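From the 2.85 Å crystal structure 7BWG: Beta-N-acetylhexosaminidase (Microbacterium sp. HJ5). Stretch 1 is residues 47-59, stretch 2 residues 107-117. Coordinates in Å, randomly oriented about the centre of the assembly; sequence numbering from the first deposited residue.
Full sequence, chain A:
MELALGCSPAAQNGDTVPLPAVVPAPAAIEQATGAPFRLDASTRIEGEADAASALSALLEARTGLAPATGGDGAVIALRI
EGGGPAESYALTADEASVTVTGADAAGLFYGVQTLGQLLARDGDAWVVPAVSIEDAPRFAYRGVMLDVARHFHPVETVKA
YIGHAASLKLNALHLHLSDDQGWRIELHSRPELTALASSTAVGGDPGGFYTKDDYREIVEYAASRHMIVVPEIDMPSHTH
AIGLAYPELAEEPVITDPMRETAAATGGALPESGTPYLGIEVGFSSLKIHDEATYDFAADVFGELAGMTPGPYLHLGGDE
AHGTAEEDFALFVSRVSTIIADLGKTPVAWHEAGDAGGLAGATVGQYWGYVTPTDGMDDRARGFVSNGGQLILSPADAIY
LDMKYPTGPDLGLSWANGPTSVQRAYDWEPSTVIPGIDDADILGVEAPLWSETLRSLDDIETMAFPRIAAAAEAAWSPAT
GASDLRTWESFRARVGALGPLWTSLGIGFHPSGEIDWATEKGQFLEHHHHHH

Stretch 1 47-59: GEADAASALSALL
Stretch 2 (107-117) GLFYGVQTLGQ

Val 112 is the knob of this contact: its side chain sits in a hole formed by Ala 51, Ala 54, Leu 55 and Leu 58, one face of helix 50-58. Its chi1, 114°, lies between wells. Val 112 CG2 is 3.8 Å from Leu 55 CB and 3.7 Å from the backbone Ala 51 O, while Val 112 CG1 lies 4.2 Å from Ala 54 CB and 4.1 Å from Leu 58 CD1.

The hole lies on helix 50-58 and the knob on helix 107-117, part of a longer helix; the two run nearly parallel, with N-to-C directions 19° apart (signed crossing -19°) and axes 9.6 Å apart at closest approach. Most residues are near -65/-35 in phi/psi; Asp 50 (-89/-16), Leu 55 (-79/-36) and Leu 58 (-65/-19) depart from it. The register pairs Ala 51 CA with Phe 109 CA at 6.2 Å, Leu 55 CA with Val 112 CA at 6.1 Å, and Leu 58 CA with Gly 116 CA at 6.1 Å.

Small residues meet larger ones around this centre. Ala 51 CB meets Leu 108 CD2 (chi1 t, chi2 t) at 3.8 Å, and Ala 54 CB touches the ring edge of Phe 109 (chi1 t, chi2 68°), 3.7 Å from Phe 109 CE1. Leu 55 (t, p) starts sideways, yet Leu 55 CD1 reaches Leu 115 CD1 (t, m) at 3.8 Å. Toward the C-terminal end, Leu 58, chi1 -99° and chi2 t, lays CD2 4.0 Å from Gly 116 CA; a CB on Gly 116 would fall 2.6 Å from Leu 58 CD2, a clash, so the glycine makes room. Leu 58 CD1 also packs closely on the backbone, 3.2 Å from Val 112 O.

At the polar edge, Gln 113 (m, m, chi3 -36°) has its CA-to-CB bond pointing away from helix 50-58, but its end comes nearer, bringing Gln 113 OE1 to 4.1 Å from Leu 58 CD1. No hydrogen bond joins the modelled atoms of the two stretches. Outside the contact, Ser 53 (p) OG donates to Asp 50 O at a very short 2.5 Å, and Ser 56 (m) OG to Ala 52 O at 2.8 Å.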

# COMPACT_ATOMS: atom_id res chain seq x y z
N GLY A 47 10.23 0.41 33.38
CA GLY A 47 9.94 1.24 32.22
C GLY A 47 10.13 0.52 30.90
O GLY A 47 11.24 0.47 30.36
N GLU A 48 9.04 -0.03 30.37
CA GLU A 48 9.05 -0.80 29.12
C GLU A 48 8.06 -0.22 28.12
O GLU A 48 7.32 -0.96 27.46
CB GLU A 48 8.73 -2.27 29.39
N ALA A 49 8.02 1.11 28.01
CA ALA A 49 7.23 1.83 27.02
C ALA A 49 5.76 1.46 27.20
O ALA A 49 5.21 1.69 28.29
CB ALA A 49 7.80 1.56 25.63
N ASP A 50 5.09 0.90 26.19
CA ASP A 50 3.67 0.60 26.25
C ASP A 50 3.36 -0.78 26.81
O ASP A 50 2.20 -1.04 27.16
CB ASP A 50 3.04 0.73 24.86
N ALA A 51 4.34 -1.68 26.88
CA ALA A 51 4.11 -2.97 27.51
C ALA A 51 3.73 -2.81 28.98
O ALA A 51 2.96 -3.62 29.51
CB ALA A 51 5.34 -3.86 27.37
N ALA A 52 4.26 -1.79 29.64
CA ALA A 52 3.83 -1.48 31.00
C ALA A 52 2.37 -1.04 31.03
O ALA A 52 1.61 -1.43 31.92
CB ALA A 52 4.73 -0.41 31.61
N SER A 53 1.97 -0.21 30.06
CA SER A 53 0.57 0.20 29.97
C SER A 53 -0.33 -1.00 29.68
O SER A 53 -1.46 -1.06 30.17
CB SER A 53 0.41 1.27 28.89
OG SER A 53 0.48 0.70 27.59
N ALA A 54 0.16 -1.95 28.88
CA ALA A 54 -0.59 -3.18 28.65
C ALA A 54 -0.72 -4.00 29.92
O ALA A 54 -1.71 -4.70 30.12
CB ALA A 54 0.06 -4.00 27.54
N LEU A 55 0.28 -3.93 30.81
CA LEU A 55 0.21 -4.62 32.08
C LEU A 55 -0.67 -3.86 33.08
O LEU A 55 -1.38 -4.48 33.87
CB LEU A 55 1.61 -4.83 32.65
CG LEU A 55 1.74 -5.55 34.00
CD1 LEU A 55 1.26 -6.98 33.89
CD2 LEU A 55 3.17 -5.50 34.49
N SER A 56 -0.62 -2.53 33.04
CA SER A 56 -1.45 -1.74 33.94
C SER A 56 -2.93 -1.91 33.62
O SER A 56 -3.76 -2.03 34.53
CB SER A 56 -1.05 -0.26 33.86
OG SER A 56 0.35 -0.11 34.02
N ALA A 57 -3.29 -1.92 32.33
CA ALA A 57 -4.67 -2.19 31.94
C ALA A 57 -5.07 -3.61 32.28
O ALA A 57 -6.25 -3.87 32.54
CB ALA A 57 -4.86 -1.92 30.45
N LEU A 58 -4.12 -4.54 32.28
CA LEU A 58 -4.39 -5.90 32.74
C LEU A 58 -4.73 -5.94 34.23
O LEU A 58 -5.32 -6.91 34.69
CB LEU A 58 -3.20 -6.81 32.45
CG LEU A 58 -3.33 -7.67 31.20
CD1 LEU A 58 -1.97 -8.18 30.75
CD2 LEU A 58 -4.29 -8.83 31.44
N LEU A 59 -4.36 -4.90 34.98
CA LEU A 59 -4.76 -4.78 36.37
C LEU A 59 -6.20 -4.26 36.47
O LEU A 59 -6.54 -3.52 37.39
CB LEU A 59 -3.81 -3.86 37.13
N GLY A 107 7.02 -10.53 21.86
CA GLY A 107 7.38 -11.53 22.85
C GLY A 107 7.13 -11.05 24.26
O GLY A 107 6.56 -11.77 25.08
N LEU A 108 7.54 -9.82 24.56
CA LEU A 108 7.21 -9.22 25.85
C LEU A 108 5.70 -9.10 26.01
O LEU A 108 5.16 -9.34 27.10
CB LEU A 108 7.89 -7.85 25.97
CG LEU A 108 8.29 -7.34 27.35
CD1 LEU A 108 9.06 -6.04 27.22
CD2 LEU A 108 7.09 -7.14 28.27
N PHE A 109 5.00 -8.73 24.94
CA PHE A 109 3.55 -8.57 25.02
C PHE A 109 2.87 -9.88 25.40
O PHE A 109 1.94 -9.90 26.21
CB PHE A 109 2.99 -8.05 23.69
CG PHE A 109 1.54 -7.68 23.75
CD1 PHE A 109 1.12 -6.59 24.50
CD2 PHE A 109 0.59 -8.43 23.07
CE1 PHE A 109 -0.21 -6.25 24.56
CE2 PHE A 109 -0.75 -8.09 23.13
CZ PHE A 109 -1.15 -7.00 23.88
N TYR A 110 3.33 -11.00 24.82
CA TYR A 110 2.75 -12.29 25.17
C TYR A 110 3.19 -12.74 26.55
O TYR A 110 2.45 -13.45 27.24
CB TYR A 110 3.11 -13.32 24.11
CG TYR A 110 2.60 -12.94 22.74
CD1 TYR A 110 1.38 -12.31 22.59
CD2 TYR A 110 3.35 -13.19 21.60
CE1 TYR A 110 0.90 -11.95 21.34
CE2 TYR A 110 2.89 -12.84 20.34
CZ TYR A 110 1.66 -12.22 20.23
OH TYR A 110 1.18 -11.85 18.99
N GLY A 111 4.39 -12.34 26.98
CA GLY A 111 4.78 -12.57 28.36
C GLY A 111 4.00 -11.69 29.32
O GLY A 111 3.68 -12.11 30.44
N VAL A 112 3.67 -10.47 28.90
CA VAL A 112 2.80 -9.62 29.71
C VAL A 112 1.39 -10.19 29.75
O VAL A 112 0.66 -9.99 30.72
CB VAL A 112 2.83 -8.17 29.18
CG1 VAL A 112 1.48 -7.76 28.61
CG2 VAL A 112 3.27 -7.22 30.27
N GLN A 113 0.99 -10.93 28.71
CA GLN A 113 -0.32 -11.57 28.71
C GLN A 113 -0.35 -12.75 29.68
O GLN A 113 -1.36 -13.00 30.33
CB GLN A 113 -0.70 -12.02 27.30
CG GLN A 113 -1.06 -10.88 26.36
CD GLN A 113 -2.15 -9.99 26.91
OE1 GLN A 113 -3.07 -10.45 27.58
NE2 GLN A 113 -2.05 -8.69 26.63
N THR A 114 0.76 -13.49 29.77
CA THR A 114 0.83 -14.61 30.71
C THR A 114 0.78 -14.13 32.15
O THR A 114 0.28 -14.85 33.02
CB THR A 114 2.09 -15.43 30.46
OG1 THR A 114 2.33 -15.54 29.05
CG2 THR A 114 1.96 -16.82 31.05
N LEU A 115 1.28 -12.92 32.42
CA LEU A 115 1.22 -12.37 33.77
C LEU A 115 -0.23 -12.22 34.23
O LEU A 115 -0.57 -12.55 35.37
CB LEU A 115 1.95 -11.03 33.82
CG LEU A 115 2.48 -10.49 35.16
CD1 LEU A 115 1.36 -10.08 36.11
CD2 LEU A 115 3.40 -11.51 35.81
N GLY A 116 -1.10 -11.73 33.34
CA GLY A 116 -2.50 -11.58 33.71
C GLY A 116 -3.15 -12.90 34.08
O GLY A 116 -3.88 -12.98 35.07
N GLN A 117 -2.90 -13.94 33.29
CA GLN A 117 -3.43 -15.26 33.61
C GLN A 117 -2.81 -15.80 34.89
O GLN A 117 -3.48 -16.48 35.67
CB GLN A 117 -3.19 -16.22 32.45
CG GLN A 117 -3.69 -15.71 31.11
CD GLN A 117 -3.37 -16.66 29.98
OE1 GLN A 117 -2.67 -17.65 30.16
NE2 GLN A 117 -3.90 -16.37 28.79